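(R)-specific secondary-alkylsulfatase (Pseudomonas sp., PDB 4AXH) hydrolyses secondary alkyl sulfates enantioselectively with strict inversion of configuration, turning (R)-sulfate esters into (S)-alcohols at a two-zinc active site. Local coordinates at residues Y177-I182 with G289-S294. Residues are numbered along the deposited sequence; the frame is centred on the assembly and turned at random.
Sequences YSHSHI and GSEAPS. With ZN (zinc ion), chain D.
His179, His181 and Glu291 meet at one zinc ion, each through a single side-chain atom. His179 offers NE2, whereas His181 uses ND1, the ring nitrogen nearer its backbone, and both stand 2.1 Å from the zinc. Glu291 approaches from the other segment: its CG is anti to the backbone N (chi1 -174°), and a bend at chi2 swings the carboxylate round to the metal. Glu291 OE2 binds the zinc at 2.2 Å. Glu291 OE1 lies 3.2 Å from His179 CD2. The carboxylate plane stands nearly upright to both imidazoles, 80° from that of His179 and 85° from that of His181, where OE2 lies at the ring edge. A water and Asp310, which also binds the second zinc, complete the coordination.

The Ala292 methyl touches both rings. It lies over one face of the His181 ring in a CH-pi contact, Ala292 CB 3.9 Å from the ring centroid, while His179 CD2 also touches it. The main chains are tied together by Ser180 N, which donates to Ser294 O (3.0 Å). The Ser180 and Ser294 side chains pack alongside, but their hydroxyls hydrogen-bond to Glu217 OE2 and to the carbonyl of Ser208, respectively. The other ring nitrogen of His179, ND1, donates to Ser178 OG, which sits somewhat out of the ring plane; Ser178 OG is in turn hydrogen-bonded to Asp148 OD2, a second shell that helps fix the ring's rotation.

Segment 177-182, which leads from strand 172-176 into helix 182-185, supplies the His-X-His part of the His-X-His-X-Asp-His motif, whose Asp183 and His184 bind the second zinc. With Glu291 it provides three protein ligands of one zinc in the binuclear site of a metallo-beta-lactamase-fold type III sulfatase.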
ATOM      1  N   TYR A 177      23.204 -10.530  10.343  1.00 31.99           N
ATOM      2  CA  TYR A 177      22.555  -9.594   9.433  1.00 30.42           C
ATOM      3  C   TYR A 177      21.274  -9.276  10.158  1.00 34.97           C
ATOM      4  O   TYR A 177      20.419 -10.155  10.255  1.00 37.25           O
ATOM      5  CB  TYR A 177      22.216 -10.243   8.076  1.00 30.36           C
ATOM      6  CG  TYR A 177      23.392 -10.637   7.202  1.00 34.96           C
ATOM      7  CD1 TYR A 177      24.559  -9.868   7.166  1.00 36.69           C
ATOM      8  CD2 TYR A 177      23.308 -11.728   6.337  1.00 36.76           C
ATOM      9  CE1 TYR A 177      25.623 -10.197   6.322  1.00 35.00           C
ATOM     10  CE2 TYR A 177      24.356 -12.045   5.466  1.00 37.55           C
ATOM     11  CZ  TYR A 177      25.512 -11.282   5.467  1.00 39.83           C
ATOM     12  OH  TYR A 177      26.550 -11.601   4.623  1.00 36.41           O
ATOM     13  N   SER A 178      21.152  -8.070  10.733  1.00 29.95           N
ATOM     14  CA  SER A 178      19.949  -7.674  11.470  1.00 29.42           C
ATOM     15  C   SER A 178      18.687  -7.755  10.591  1.00 33.17           C
ATOM     16  O   SER A 178      17.637  -8.192  11.064  1.00 35.66           O
ATOM     17  CB  SER A 178      20.102  -6.269  12.048  1.00 31.36           C
ATOM     18  OG  SER A 178      20.190  -5.257  11.052  1.00 39.10           O
ATOM     19  N   HIS A 179      18.798  -7.319   9.324  1.00 25.51           N
ATOM     20  CA  HIS A 179      17.689  -7.283   8.372  1.00 23.93           C
ATOM     21  C   HIS A 179      18.183  -7.178   6.915  1.00 28.25           C
ATOM     22  O   HIS A 179      19.382  -6.933   6.663  1.00 26.18           O
ATOM     23  CB  HIS A 179      16.684  -6.139   8.712  1.00 22.85           C
ATOM     24  CG  HIS A 179      17.257  -4.755   8.664  1.00 24.08           C
ATOM     25  ND1 HIS A 179      18.204  -4.334   9.583  1.00 24.87           N
ATOM     26  CD2 HIS A 179      16.950  -3.722   7.846  1.00 23.68           C
ATOM     27  CE1 HIS A 179      18.441  -3.066   9.290  1.00 23.46           C
ATOM     28  NE2 HIS A 179      17.718  -2.655   8.243  1.00 23.32           N
ATOM     29  N   SER A 180      17.231  -7.325   5.971  1.00 24.97           N
ATOM     30  CA  SER A 180      17.467  -7.303   4.532  1.00 25.21           C
ATOM     31  C   SER A 180      17.707  -5.917   3.872  1.00 33.25           C
ATOM     32  O   SER A 180      17.229  -5.703   2.760  1.00 35.65           O
ATOM     33  CB  SER A 180      16.387  -8.100   3.811  1.00 25.22           C
ATOM     34  OG  SER A 180      15.111  -7.542   4.060  1.00 35.70           O
ATOM     35  N   HIS A 181      18.482  -5.004   4.509  1.00 28.09           N
ATOM     36  CA  HIS A 181      18.811  -3.710   3.886  1.00 26.40           C
ATOM     37  C   HIS A 181      20.286  -3.605   3.537  1.00 30.82           C
ATOM     38  O   HIS A 181      21.132  -4.069   4.301  1.00 30.57           O
ATOM     39  CB  HIS A 181      18.350  -2.514   4.717  1.00 25.97           C
ATOM     40  CG  HIS A 181      16.865  -2.303   4.731  1.00 28.18           C
ATOM     41  ND1 HIS A 181      16.240  -1.658   5.787  1.00 30.39           N
ATOM     42  CD2 HIS A 181      15.923  -2.672   3.834  1.00 28.55           C
ATOM     43  CE1 HIS A 181      14.942  -1.668   5.494  1.00 29.51           C
ATOM     44  NE2 HIS A 181      14.709  -2.244   4.315  1.00 28.69           N
ATOM     45  N   ILE A 182      20.592  -3.014   2.369  1.00 28.40           N
ATOM     46  CA  ILE A 182      21.956  -2.899   1.849  1.00 30.82           C
ATOM     47  C   ILE A 182      22.966  -2.246   2.802  1.00 35.01           C
ATOM     48  O   ILE A 182      24.150  -2.576   2.752  1.00 36.71           O
ATOM     49  CB  ILE A 182      22.044  -2.348   0.398  1.00 36.70           C
ATOM     50  CG1 ILE A 182      20.746  -2.610  -0.399  1.00 41.66           C
ATOM     51  CG2 ILE A 182      23.257  -2.961  -0.339  1.00 36.16           C
ATOM     52  CD1 ILE A 182      20.478  -1.673  -1.685  1.00 65.22           C
ATOM     53  N   GLY A 289       8.381  -7.731   8.778  1.00 36.58           N
ATOM     54  CA  GLY A 289       7.474  -6.796   8.124  1.00 36.72           C
ATOM     55  C   GLY A 289       7.397  -5.377   8.662  1.00 42.74           C
ATOM     56  O   GLY A 289       6.649  -4.546   8.109  1.00 45.73           O
ATOM     57  N   SER A 290       8.116  -5.075   9.766  1.00 36.59           N
ATOM     58  CA  SER A 290       8.103  -3.719  10.347  1.00 32.93           C
ATOM     59  C   SER A 290       8.977  -2.757   9.479  1.00 32.78           C
ATOM     60  O   SER A 290       8.559  -2.421   8.382  1.00 30.95           O
ATOM     61  CB  SER A 290       8.494  -3.764  11.827  1.00 32.19           C
ATOM     62  OG  SER A 290       9.751  -4.373  12.035  1.00 38.00           O
ATOM     63  N   GLU A 291      10.190  -2.365   9.933  1.00 28.05           N
ATOM     64  CA  GLU A 291      11.092  -1.497   9.177  1.00 26.41           C
ATOM     65  C   GLU A 291      11.621  -2.209   7.878  1.00 32.01           C
ATOM     66  O   GLU A 291      11.944  -1.534   6.901  1.00 30.90           O
ATOM     67  CB  GLU A 291      12.247  -1.047  10.094  1.00 26.80           C
ATOM     68  CG  GLU A 291      13.172  -0.023   9.463  1.00 26.73           C
ATOM     69  CD  GLU A 291      14.385  -0.631   8.800  1.00 25.09           C
ATOM     70  OE1 GLU A 291      14.645  -1.834   9.035  1.00 37.61           O
ATOM     71  OE2 GLU A 291      15.118   0.110   8.107  1.00 29.86           O
ATOM     72  N   ALA A 292      11.734  -3.561   7.895  1.00 29.04           N
ATOM     73  CA  ALA A 292      12.187  -4.368   6.768  1.00 29.74           C
ATOM     74  C   ALA A 292      11.402  -5.666   6.713  1.00 38.90           C
ATOM     75  O   ALA A 292      10.994  -6.157   7.765  1.00 38.47           O
ATOM     76  CB  ALA A 292      13.673  -4.675   6.880  1.00 30.25           C
ATOM     77  N   PRO A 293      11.190  -6.264   5.508  1.00 40.00           N
ATOM     78  CA  PRO A 293      10.431  -7.538   5.412  1.00 39.84           C
ATOM     79  C   PRO A 293      11.062  -8.707   6.168  1.00 43.20           C
ATOM     80  O   PRO A 293      10.349  -9.477   6.827  1.00 43.50           O
ATOM     81  CB  PRO A 293      10.366  -7.805   3.913  1.00 41.60           C
ATOM     82  CG  PRO A 293      10.534  -6.453   3.294  1.00 47.05           C
ATOM     83  CD  PRO A 293      11.563  -5.789   4.164  1.00 42.34           C
ATOM     84  N   SER A 294      12.396  -8.827   6.088  1.00 37.21           N
ATOM     85  CA  SER A 294      13.180  -9.839   6.797  1.00 35.01           C
ATOM     86  C   SER A 294      13.918  -9.007   7.814  1.00 36.23           C
ATOM     87  O   SER A 294      14.738  -8.166   7.437  1.00 35.51           O
ATOM     88  CB  SER A 294      14.135 -10.555   5.840  1.00 36.48           C
ATOM     89  OG  SER A 294      14.656 -11.698   6.484  1.00 41.10           O
TER
HETATM   90 ZN    ZN D 701      17.008  -0.806   7.582  1.00 39.46          ZN
HETATM   91  O   HOH W   1      18.434   0.410   6.664  1.00 31.68           O